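Local coordinates for cellulose-binding protein (Saccharophagus degradans, PDB 2X32), which binds a long polyisoprenoid diphosphate inside a YceI-like beta barrel and is implicated in the breakdown of plant cell walls, at residues S16-F20 and T31-L37; S22-T26 and L161-S165; I117-N122 and V133-L139. All coordinates share one frame; numbering follows the deposited sequence. Where two conformers were deposited one is given.

Contact 1: S16-F20 and T31-L37. With OTP ((2E,6E,10E,14E,18E,22E,26E)-3,7,11,15,19,23,27,31-octamethyldotriaconta-2,6,10,14,18,22,26,30-octaenyl trihydrogen diphosphate), chain C.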
# COMPACT_ATOMS: atom_id res chain seq x y z
N SER A 16 8.03 8.41 2.80
CA SER A 16 6.85 7.54 2.85
C SER A 16 7.24 6.07 2.82
O SER A 16 8.18 5.70 2.15
CB SER A 16 5.92 7.86 1.68
OG SER A 16 5.42 9.19 1.77
N PHE A 17 6.41 5.22 3.40
CA PHE A 17 6.67 3.80 3.34
C PHE A 17 5.39 2.98 3.34
O PHE A 17 4.36 3.43 3.79
CB PHE A 17 7.66 3.35 4.44
CG PHE A 17 7.27 3.65 5.89
CD1 PHE A 17 6.47 2.76 6.58
CD2 PHE A 17 7.78 4.74 6.57
CE1 PHE A 17 6.12 3.00 7.93
CE2 PHE A 17 7.46 4.96 7.94
CZ PHE A 17 6.62 4.09 8.59
N LEU A 18 5.49 1.77 2.80
CA LEU A 18 4.38 0.82 2.81
C LEU A 18 4.97 -0.57 2.95
O LEU A 18 5.87 -0.94 2.21
CB LEU A 18 3.48 0.94 1.60
CG LEU A 18 2.29 0.05 1.58
CD1 LEU A 18 1.15 0.69 0.81
CD2 LEU A 18 2.63 -1.34 1.00
N ASN A 19 4.50 -1.30 3.94
CA ASN A 19 5.02 -2.60 4.38
C ASN A 19 3.89 -3.64 4.31
O ASN A 19 2.73 -3.27 4.46
CB ASN A 19 5.46 -2.57 5.86
CG ASN A 19 6.69 -1.66 6.15
OD1 ASN A 19 7.40 -1.21 5.25
ND2 ASN A 19 6.83 -1.33 7.42
N PHE A 20 4.25 -4.91 4.21
CA PHE A 20 3.30 -6.00 4.29
C PHE A 20 3.95 -7.16 4.95
O PHE A 20 5.17 -7.30 4.92
CB PHE A 20 2.73 -6.32 2.90
CG PHE A 20 3.72 -6.88 1.91
CD1 PHE A 20 3.85 -8.27 1.71
CD2 PHE A 20 4.49 -6.03 1.14
CE1 PHE A 20 4.72 -8.76 0.76
CE2 PHE A 20 5.40 -6.53 0.20
CZ PHE A 20 5.49 -7.90 0.00
N THR A 31 8.25 -9.03 7.70
CA THR A 31 7.82 -7.77 7.16
C THR A 31 8.62 -7.42 5.93
O THR A 31 9.87 -7.40 5.99
CB THR A 31 7.99 -6.67 8.19
OG1 THR A 31 7.22 -7.03 9.33
CG2 THR A 31 7.50 -5.33 7.66
N HIS A 32 7.93 -7.19 4.83
CA HIS A 32 8.47 -6.82 3.54
C HIS A 32 8.06 -5.41 3.22
O HIS A 32 7.11 -4.88 3.81
CB HIS A 32 7.91 -7.79 2.47
CG HIS A 32 8.11 -9.21 2.84
ND1 HIS A 32 7.08 -10.08 3.13
CD2 HIS A 32 9.26 -9.90 3.06
CE1 HIS A 32 7.59 -11.25 3.48
NE2 HIS A 32 8.90 -11.16 3.44
N ARG A 33 8.76 -4.79 2.28
CA ARG A 33 8.43 -3.40 1.96
C ARG A 33 8.55 -3.19 0.48
O ARG A 33 9.12 -3.99 -0.28
CB ARG A 33 9.27 -2.35 2.70
CG ARG A 33 9.49 -2.57 4.19
CD ARG A 33 10.99 -2.33 4.63
NE ARG A 33 11.09 -2.44 6.08
CZ ARG A 33 11.43 -3.51 6.79
NH1 ARG A 33 11.83 -4.66 6.23
NH2 ARG A 33 11.42 -3.40 8.12
N PHE A 34 7.89 -2.14 0.02
CA PHE A 34 8.07 -1.59 -1.33
C PHE A 34 8.92 -0.33 -1.24
O PHE A 34 8.55 0.64 -0.56
CB PHE A 34 6.72 -1.30 -2.02
CG PHE A 34 5.93 -2.54 -2.27
CD1 PHE A 34 6.21 -3.35 -3.36
CD2 PHE A 34 4.83 -2.87 -1.44
CE1 PHE A 34 5.49 -4.52 -3.59
CE2 PHE A 34 4.08 -3.99 -1.70
CZ PHE A 34 4.39 -4.82 -2.75
N ASP A 35 10.09 -0.36 -1.87
CA ASP A 35 11.04 0.75 -1.73
C ASP A 35 10.68 1.98 -2.56
O ASP A 35 11.27 3.04 -2.36
CB ASP A 35 12.46 0.28 -2.04
CG ASP A 35 13.03 -0.68 -1.00
OD1 ASP A 35 12.58 -0.68 0.18
OD2 ASP A 35 13.97 -1.38 -1.37
N VAL A 36 9.79 1.82 -3.56
CA VAL A 36 9.43 2.91 -4.44
C VAL A 36 7.91 3.11 -4.47
O VAL A 36 7.15 2.22 -4.86
CB VAL A 36 9.95 2.72 -5.86
CG1 VAL A 36 9.47 3.84 -6.81
CG2 VAL A 36 11.50 2.66 -5.89
N LEU A 37 7.49 4.31 -4.01
CA LEU A 37 6.11 4.78 -3.98
C LEU A 37 6.07 6.12 -4.70
O LEU A 37 7.01 6.90 -4.66
CB LEU A 37 5.65 5.01 -2.54
CG LEU A 37 5.75 3.81 -1.61
CD1 LEU A 37 5.42 4.22 -0.16
CD2 LEU A 37 4.89 2.63 -2.08
O7 OTP C . 11.22 -20.78 4.27
P2 OTP C . 12.11 -20.56 3.08
O5 OTP C . 12.50 -21.86 2.39
O6 OTP C . 13.25 -19.61 3.31
O4 OTP C . 11.10 -19.85 1.98
P1 OTP C . 11.17 -18.32 1.45
O2 OTP C . 10.54 -17.49 2.55
O3 OTP C . 12.46 -17.94 0.77
O1 OTP C . 10.04 -18.17 0.30
C40 OTP C . 8.66 -18.22 0.71
C39 OTP C . 7.94 -16.91 0.37
C37 OTP C . 7.17 -16.26 1.21
C38 OTP C . 6.88 -16.64 2.67
C36 OTP C . 6.46 -14.99 0.75
C35 OTP C . 4.98 -15.14 0.54
C34 OTP C . 4.33 -13.79 0.18
C32 OTP C . 3.11 -13.39 0.54
C33 OTP C . 2.24 -14.19 1.45
C31 OTP C . 2.68 -11.97 0.13
C30 OTP C . 1.41 -11.82 -0.67
C29 OTP C . 1.06 -10.35 -0.91
C27 OTP C . -0.18 -9.87 -0.92
C28 OTP C . -1.44 -10.71 -0.82
C26 OTP C . -0.43 -8.38 -1.00
C25 OTP C . 0.79 -7.47 -0.98
C24 OTP C . 0.48 -6.01 -0.64
C22 OTP C . 0.39 -5.00 -1.50
C23 OTP C . 0.69 -5.07 -2.98
C21 OTP C . 0.01 -3.65 -0.97
C20 OTP C . -1.41 -3.20 -1.40
C19 OTP C . -1.79 -1.80 -0.91
C17 OTP C . -2.62 -1.51 0.10
C18 OTP C . -3.48 -2.48 0.83
C16 OTP C . -2.72 -0.07 0.56
C15 OTP C . -4.11 0.49 0.44
C14 OTP C . -4.11 2.00 0.56
C12 OTP C . -5.10 2.72 1.14
C13 OTP C . -6.30 2.07 1.81
C11 OTP C . -5.07 4.22 1.18
C10 OTP C . -3.84 4.90 0.74
C9 OTP C . -3.74 6.40 1.04
C7 OTP C . -3.89 7.40 0.17
C8 OTP C . -4.06 7.27 -1.33
C6 OTP C . -3.85 8.81 0.71
C5 OTP C . -5.21 9.43 0.96
C4 OTP C . -5.13 10.86 1.40
C2 OTP C . -5.96 11.40 2.29
C3 OTP C . -7.10 10.76 3.01
C1 OTP C . -5.79 12.86 2.62
O HOH W 1 9.22 3.77 0.01
O HOH W 2 8.29 1.41 1.84
O HOH W 3 9.86 0.33 5.89
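Phe20 and His32 form an antiparallel hydrogen-bonded pair, with His32 N to Phe20 O at 2.8 Å and Phe20 N to His32 O at 2.9 Å. Beyond the Asn19-Arg33 non-hydrogen-bonded pair, Phe34 N reaches Leu18 O at 3.2 Å. Past Phe34 the strands separate and water takes over: one molecule accepts from Leu18 N and lies so close to Phe34 O that this second bond is doubtful, and another lies between Phe34 O and Ser16 O.

The aromatic contacts centre on Phe20. Its CG sits between the backbone N and the carbonyl carbon (chi1 66°), which turns the ring across the strand boundary against His32 and Phe34. His32 CB lies over one face in a CH-pi contact, 3.6 Å from the Phe20 ring centroid, while ligand atom C25 lies over the opposite face, toward its rim. The Phe34 ring is slid aside from the Phe20 ring, at 30° to it, so the two barely overlap and meet through their CE2 atoms.

These segments belong to the beta hairpin of strands 7-24 and 28-42, part of the barrel wall of the YceI-like fold; strand 167-177 flanks 16-20 on its other side. Leu18, Phe20 and Phe34 line the lipid pocket.

Among the aliphatic contacts, Leu18 CD2 comes to the edge of the Phe34 ring, 3.6 Å from Phe34 CD2, and Leu18 CD1 lies 4.0 Å from ligand atom C16. Phe34 CZ approaches the ligand methyl C23. Leu37 CD1 packs on the Phe17 backbone and Leu18 CB.

On the face carrying Asn19 and Arg33, the two side chains run alongside each other. Both have alternative conformers, so their detailed fit, and a water link between Asn19 OD1 and Arg33 NE, are doubtful.

Contact 2: S22-T26 and L161-S165. With OTP ((2E,6E,10E,14E,18E,22E,26E)-3,7,11,15,19,23,27,31-octamethyldotriaconta-2,6,10,14,18,22,26,30-octaenyl trihydrogen diphosphate), chain C.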
# COMPACT_ATOMS: atom_id res chain seq x y z
N SER A 22 4.15 -11.31 5.66
CA SER A 22 3.80 -12.69 5.32
C SER A 22 3.89 -13.56 6.55
O SER A 22 4.64 -13.28 7.45
CB SER A 22 4.70 -13.25 4.23
OG SER A 22 6.03 -13.33 4.68
N SER A 23 3.13 -14.65 6.55
CA SER A 23 3.30 -15.68 7.58
C SER A 23 3.47 -17.02 6.91
O SER A 23 2.73 -17.33 5.99
CB SER A 23 2.07 -15.75 8.47
OG SER A 23 2.21 -16.80 9.41
N LYS A 24 4.48 -17.77 7.34
CA LYS A 24 4.75 -19.10 6.82
C LYS A 24 4.88 -20.08 7.95
O LYS A 24 5.12 -19.67 9.09
CB LYS A 24 6.02 -19.10 5.96
CG LYS A 24 7.34 -18.78 6.70
CD LYS A 24 8.51 -18.72 5.71
CE LYS A 24 9.85 -18.38 6.38
NZ LYS A 24 10.83 -17.90 5.35
N LYS A 25 4.69 -21.36 7.66
CA LYS A 25 4.83 -22.40 8.70
C LYS A 25 3.92 -22.07 9.89
O LYS A 25 2.76 -21.72 9.69
CB LYS A 25 6.29 -22.50 9.12
CG LYS A 25 7.28 -22.78 8.03
CD LYS A 25 8.68 -22.73 8.63
CE LYS A 25 9.77 -22.99 7.62
NZ LYS A 25 11.03 -23.26 8.38
N THR A 26 4.40 -22.23 11.12
CA THR A 26 3.62 -21.90 12.31
C THR A 26 3.88 -20.45 12.71
O THR A 26 4.79 -20.15 13.51
CB THR A 26 3.96 -22.81 13.49
OG1 THR A 26 3.94 -24.17 13.02
CG2 THR A 26 2.94 -22.61 14.62
N LEU A 161 7.55 -25.51 1.35
CA LEU A 161 6.93 -25.14 2.60
C LEU A 161 5.58 -25.81 2.73
O LEU A 161 4.94 -26.12 1.74
CB LEU A 161 6.76 -23.60 2.69
CG LEU A 161 8.04 -22.81 2.96
CD1 LEU A 161 7.91 -21.29 2.73
CD2 LEU A 161 8.48 -23.03 4.42
N ASN A 162 5.18 -26.03 3.97
CA ASN A 162 3.91 -26.67 4.26
C ASN A 162 2.72 -25.72 4.13
O ASN A 162 1.67 -26.08 3.56
CB ASN A 162 3.97 -27.31 5.67
CG ASN A 162 4.42 -26.33 6.80
OD1 ASN A 162 4.82 -25.18 6.56
ND2 ASN A 162 4.35 -26.82 8.04
N VAL A 163 2.91 -24.49 4.60
CA VAL A 163 1.85 -23.47 4.65
C VAL A 163 2.45 -22.07 4.49
O VAL A 163 3.52 -21.76 5.02
CB VAL A 163 1.14 -23.51 6.01
CG1 VAL A 163 2.17 -23.51 7.11
CG2 VAL A 163 0.20 -22.32 6.20
N ILE A 164 1.79 -21.26 3.68
CA ILE A 164 2.01 -19.82 3.65
C ILE A 164 0.63 -19.23 3.78
O ILE A 164 -0.27 -19.58 3.00
CB ILE A 164 2.66 -19.34 2.34
CG1 ILE A 164 4.06 -19.95 2.16
CG2 ILE A 164 2.72 -17.77 2.31
CD1 ILE A 164 4.76 -19.53 0.83
N SER A 165 0.44 -18.29 4.72
CA SER A 165 -0.88 -17.70 4.91
C SER A 165 -1.24 -16.85 3.69
O SER A 165 -0.38 -16.18 3.09
CB SER A 165 -0.95 -16.83 6.15
OG SER A 165 -2.19 -16.13 6.18
O7 OTP C . 11.22 -20.78 4.27
P2 OTP C . 12.11 -20.56 3.08
O5 OTP C . 12.50 -21.86 2.39
O6 OTP C . 13.25 -19.61 3.31
O4 OTP C . 11.10 -19.85 1.98
P1 OTP C . 11.17 -18.32 1.45
O2 OTP C . 10.54 -17.49 2.55
O3 OTP C . 12.46 -17.94 0.77
O1 OTP C . 10.04 -18.17 0.30
C40 OTP C . 8.66 -18.22 0.71
C39 OTP C . 7.94 -16.91 0.37
C37 OTP C . 7.17 -16.26 1.21
C38 OTP C . 6.88 -16.64 2.67
C36 OTP C . 6.46 -14.99 0.75
C35 OTP C . 4.98 -15.14 0.54
C34 OTP C . 4.33 -13.79 0.18
C32 OTP C . 3.11 -13.39 0.54
C33 OTP C . 2.24 -14.19 1.45
C31 OTP C . 2.68 -11.97 0.13
C30 OTP C . 1.41 -11.82 -0.67
C29 OTP C . 1.06 -10.35 -0.91
C27 OTP C . -0.18 -9.87 -0.92
C28 OTP C . -1.44 -10.71 -0.82
C26 OTP C . -0.43 -8.38 -1.00
C25 OTP C . 0.79 -7.47 -0.98
C24 OTP C . 0.48 -6.01 -0.64
C22 OTP C . 0.39 -5.00 -1.50
C23 OTP C . 0.69 -5.07 -2.98
C21 OTP C . 0.01 -3.65 -0.97
C20 OTP C . -1.41 -3.20 -1.40
C19 OTP C . -1.79 -1.80 -0.91
C17 OTP C . -2.62 -1.51 0.10
C18 OTP C . -3.48 -2.48 0.83
C16 OTP C . -2.72 -0.07 0.56
C15 OTP C . -4.11 0.49 0.44
C14 OTP C . -4.11 2.00 0.56
C12 OTP C . -5.10 2.72 1.14
C13 OTP C . -6.30 2.07 1.81
C11 OTP C . -5.07 4.22 1.18
C10 OTP C . -3.84 4.90 0.74
C9 OTP C . -3.74 6.40 1.04
C7 OTP C . -3.89 7.40 0.17
C8 OTP C . -4.06 7.27 -1.33
C6 OTP C . -3.85 8.81 0.71
C5 OTP C . -5.21 9.43 0.96
C4 OTP C . -5.13 10.86 1.40
C2 OTP C . -5.96 11.40 2.29
C3 OTP C . -7.10 10.76 3.01
C1 OTP C . -5.79 12.86 2.62
O HOH W 4 0.94 -14.34 4.67
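Lys24 and Ile164 face each other across a single backbone bridge that joins the end of strand 7-24 to the loop between helix 149-158 and strand 167-177, at the diphosphate end of the lipid pocket. On either side of the bridge, Ser165 N donates to Ser23 O at 2.8 Å and Lys25 N to Val163 O at 2.9 Å. A water accepts from Ser23 N and donates to Ser165 O.

The Lys24 side chain starts with CB near Val163 O and the ligand methyl C38. A chi1 of 65° flanks CG with both backbone neighbours of CA, and from there the chain runs fully extended. CD passes 4.0 Å from Leu161 CD1 and CE lies beside ligand oxygen O7. At the tip, NZ bonds O2 of one phosphate at 2.8 Å and O7 of the other at 3.1 Å, so one ammonium bridges both phosphates; Glu30 adds a salt bridge that would help to hold it in place.

Leu161 touches both lysines. Its CD1 also faces ligand O4, and its CD2 presses tightly on Lys25 CE, 3.5 Å away.

Contact 3: I117-N122 and V133-L139. With OTP ((2E,6E,10E,14E,18E,22E,26E)-3,7,11,15,19,23,27,31-octamethyldotriaconta-2,6,10,14,18,22,26,30-octaenyl trihydrogen diphosphate), chain C; IMD (imidazole), chain D.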
# COMPACT_ATOMS: atom_id res chain seq x y z
N ILE A 117 -11.31 -1.11 -0.89
CA ILE A 117 -10.89 -1.28 0.52
C ILE A 117 -11.65 -0.26 1.31
O ILE A 117 -11.48 0.94 1.13
CB ILE A 117 -9.37 -1.09 0.68
CG1 ILE A 117 -8.63 -2.12 -0.15
CG2 ILE A 117 -8.96 -1.10 2.22
CD1 ILE A 117 -7.15 -1.90 -0.11
N ASP A 118 -12.56 -0.75 2.15
CA ASP A 118 -13.32 0.09 3.05
C ASP A 118 -12.55 0.13 4.37
O ASP A 118 -12.45 -0.88 5.08
CB ASP A 118 -14.74 -0.50 3.26
CG ASP A 118 -15.59 -0.39 2.02
OD1 ASP A 118 -15.77 0.76 1.53
OD2 ASP A 118 -16.10 -1.45 1.53
N THR A 119 -11.93 1.25 4.66
CA THR A 119 -11.07 1.31 5.86
C THR A 119 -11.06 2.73 6.39
O THR A 119 -11.62 3.66 5.80
CB THR A 119 -9.65 0.82 5.56
OG1 THR A 119 -8.95 0.53 6.79
CG2 THR A 119 -8.87 1.88 4.76
N GLN A 120 -10.39 2.93 7.50
CA GLN A 120 -10.33 4.22 8.13
C GLN A 120 -8.86 4.68 8.13
O GLN A 120 -7.96 3.89 8.48
CB GLN A 120 -10.82 4.09 9.58
CG GLN A 120 -11.04 5.35 10.24
CD GLN A 120 -11.79 5.07 11.57
OE1 GLN A 120 -11.18 4.49 12.49
NE2 GLN A 120 -13.10 5.35 11.65
N LEU A 121 -8.67 5.91 7.69
CA LEU A 121 -7.35 6.54 7.64
C LEU A 121 -7.26 7.61 8.71
O LEU A 121 -8.25 8.24 9.09
CB LEU A 121 -7.06 7.17 6.29
CG LEU A 121 -7.20 6.20 5.11
CD1 LEU A 121 -6.89 6.95 3.76
CD2 LEU A 121 -6.33 4.94 5.22
N ASN A 122 -6.03 7.75 9.23
CA ASN A 122 -5.68 8.82 10.11
C ASN A 122 -4.94 9.86 9.28
O ASN A 122 -3.98 9.53 8.58
CB ASN A 122 -4.79 8.33 11.26
CG ASN A 122 -4.57 9.40 12.28
OD1 ASN A 122 -3.72 10.31 12.08
ND2 ASN A 122 -5.34 9.35 13.40
N VAL A 133 -0.55 10.63 6.42
CA VAL A 133 -1.69 9.74 6.26
C VAL A 133 -1.28 8.32 6.53
O VAL A 133 -0.33 7.82 5.96
CB VAL A 133 -2.32 9.84 4.83
CG1 VAL A 133 -3.60 9.03 4.73
CG2 VAL A 133 -2.59 11.32 4.48
N GLN A 134 -2.03 7.67 7.40
CA GLN A 134 -1.70 6.29 7.72
C GLN A 134 -2.94 5.47 8.00
O GLN A 134 -4.01 6.01 8.28
CB GLN A 134 -0.67 6.29 8.85
CG GLN A 134 -1.22 6.86 10.19
CD GLN A 134 -0.16 7.01 11.22
OE1 GLN A 134 0.60 6.06 11.49
NE2 GLN A 134 -0.07 8.21 11.79
N ASN A 135 -2.82 4.16 7.88
CA ASN A 135 -3.95 3.30 8.24
C ASN A 135 -4.20 3.41 9.74
O ASN A 135 -3.27 3.24 10.57
CB ASN A 135 -3.75 1.85 7.82
CG ASN A 135 -2.43 1.25 8.33
OD1 ASN A 135 -1.34 1.75 8.00
ND2 ASN A 135 -2.52 0.13 9.06
N GLN A 136 -5.44 3.68 10.10
CA GLN A 136 -5.77 3.86 11.51
C GLN A 136 -5.73 2.58 12.24
O GLN A 136 -5.44 2.56 13.43
CB GLN A 136 -7.14 4.52 11.64
CG GLN A 136 -7.65 4.59 13.11
CD GLN A 136 -6.83 5.46 14.03
OE1 GLN A 136 -6.05 6.30 13.59
NE2 GLN A 136 -6.98 5.25 15.34
N SER A 137 -6.01 1.48 11.57
CA SER A 137 -5.96 0.20 12.28
C SER A 137 -5.27 -0.81 11.42
O SER A 137 -5.11 -0.63 10.21
CB SER A 137 -7.34 -0.25 12.63
OG SER A 137 -8.10 -0.38 11.45
N PRO A 138 -4.88 -1.94 12.05
CA PRO A 138 -4.36 -2.99 11.23
C PRO A 138 -5.31 -3.31 10.02
O PRO A 138 -6.52 -3.34 10.16
CB PRO A 138 -4.20 -4.15 12.20
CG PRO A 138 -3.92 -3.46 13.56
CD PRO A 138 -4.87 -2.27 13.50
N LEU A 139 -4.71 -3.46 8.85
CA LEU A 139 -5.38 -3.51 7.55
C LEU A 139 -4.96 -4.83 6.92
O LEU A 139 -3.76 -5.05 6.72
CB LEU A 139 -4.91 -2.35 6.67
CG LEU A 139 -5.43 -2.30 5.21
CD1 LEU A 139 -6.98 -2.41 5.13
CD2 LEU A 139 -4.93 -0.99 4.53
O7 OTP C . 11.22 -20.78 4.27
P2 OTP C . 12.11 -20.56 3.08
O5 OTP C . 12.50 -21.86 2.39
O6 OTP C . 13.25 -19.61 3.31
O4 OTP C . 11.10 -19.85 1.98
P1 OTP C . 11.17 -18.32 1.45
O2 OTP C . 10.54 -17.49 2.55
O3 OTP C . 12.46 -17.94 0.77
O1 OTP C . 10.04 -18.17 0.30
C40 OTP C . 8.66 -18.22 0.71
C39 OTP C . 7.94 -16.91 0.37
C37 OTP C . 7.17 -16.26 1.21
C38 OTP C . 6.88 -16.64 2.67
C36 OTP C . 6.46 -14.99 0.75
C35 OTP C . 4.98 -15.14 0.54
C34 OTP C . 4.33 -13.79 0.18
C32 OTP C . 3.11 -13.39 0.54
C33 OTP C . 2.24 -14.19 1.45
C31 OTP C . 2.68 -11.97 0.13
C30 OTP C . 1.41 -11.82 -0.67
C29 OTP C . 1.06 -10.35 -0.91
C27 OTP C . -0.18 -9.87 -0.92
C28 OTP C . -1.44 -10.71 -0.82
C26 OTP C . -0.43 -8.38 -1.00
C25 OTP C . 0.79 -7.47 -0.98
C24 OTP C . 0.48 -6.01 -0.64
C22 OTP C . 0.39 -5.00 -1.50
C23 OTP C . 0.69 -5.07 -2.98
C21 OTP C . 0.01 -3.65 -0.97
C20 OTP C . -1.41 -3.20 -1.40
C19 OTP C . -1.79 -1.80 -0.91
C17 OTP C . -2.62 -1.51 0.10
C18 OTP C . -3.48 -2.48 0.83
C16 OTP C . -2.72 -0.07 0.56
C15 OTP C . -4.11 0.49 0.44
C14 OTP C . -4.11 2.00 0.56
C12 OTP C . -5.10 2.72 1.14
C13 OTP C . -6.30 2.07 1.81
C11 OTP C . -5.07 4.22 1.18
C10 OTP C . -3.84 4.90 0.74
C9 OTP C . -3.74 6.40 1.04
C7 OTP C . -3.89 7.40 0.17
C8 OTP C . -4.06 7.27 -1.33
C6 OTP C . -3.85 8.81 0.71
C5 OTP C . -5.21 9.43 0.96
C4 OTP C . -5.13 10.86 1.40
C2 OTP C . -5.96 11.40 2.29
C3 OTP C . -7.10 10.76 3.01
C1 OTP C . -5.79 12.86 2.62
N1 IMD D . 2.04 1.81 10.86
C2 IMD D . 2.04 3.12 11.26
N3 IMD D . 0.76 3.58 11.16
C4 IMD D . -0.06 2.60 10.69
C5 IMD D . 0.76 1.49 10.49
O HOH W 5 -6.89 1.31 8.60
O HOH W 6 -1.51 10.37 10.41
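The beta hairpin of strands 115-125 and 130-142 forms another part of the barrel wall, and here its inner face lines the isoprenoid channel. Asn122 and Gln134 make the antiparallel hydrogen-bonded pair, Asn122 N to Gln134 O at 2.8 Å and Gln134 N to Asn122 O at 2.9 Å. After the Leu121-Asn135 pair the second strand breaks. Gln136 N still bonds Gln120 O, but a water then enters the gap, bound to Thr119 OG1, Gln120 O and Ser137 N. Asn135 ND2 donates to Ser137 O, two residues on, and also to Asp171.

Toward the lipid, the Leu139 and Ile117 side chains cross at about a right angle, CD1 of Leu139 3.8 Å from CG2 of Ile117, and Leu121 CD1 meets Val133 CG1 at 4.0 Å. Ile117 CD1, Thr119 CG2 and Leu121 CD1 touch the ligand's C18, C13 and C3 in turn.

Polar groups occupy the other face. In the conformer given for Gln134, a water lies between its NE2 and Asn122 OD1. Gln120 and Gln136 lie alongside each other, while the polar end of Gln120 turns to Asp103. Gln136 bends at chi2 (65°), which swings its amide over to Asn122; besides its bond to Asp99, Asn122 ND2 donates to Gln136 OE1 at 3.1 Å.

How the contacts relate
All three contacts touch the same bound lipid and reach the same antiparallel sheet, contact 2 through strand 7-24 with a loop as its partner. Contact 1 is the buried one; contacts 2 and 3 are only partly buried, and the centre of contact 2 is about 22 Å from the centre of the chain. Contacts 1 and 2 share strand 7-24 and meet directly, His32 CE1 packing on Ser22 OG at 2.9 Å. Contact 3 touches neither, but strand 167-177 pairs with both 7-24 and 130-142 and so links the two hairpins. The chemistry follows the ligand: phenylalanine rings and a leucine line its chain in contact 1, aliphatic groups and a threonine methyl in contact 3, and a lysine grips its diphosphate in contact 2.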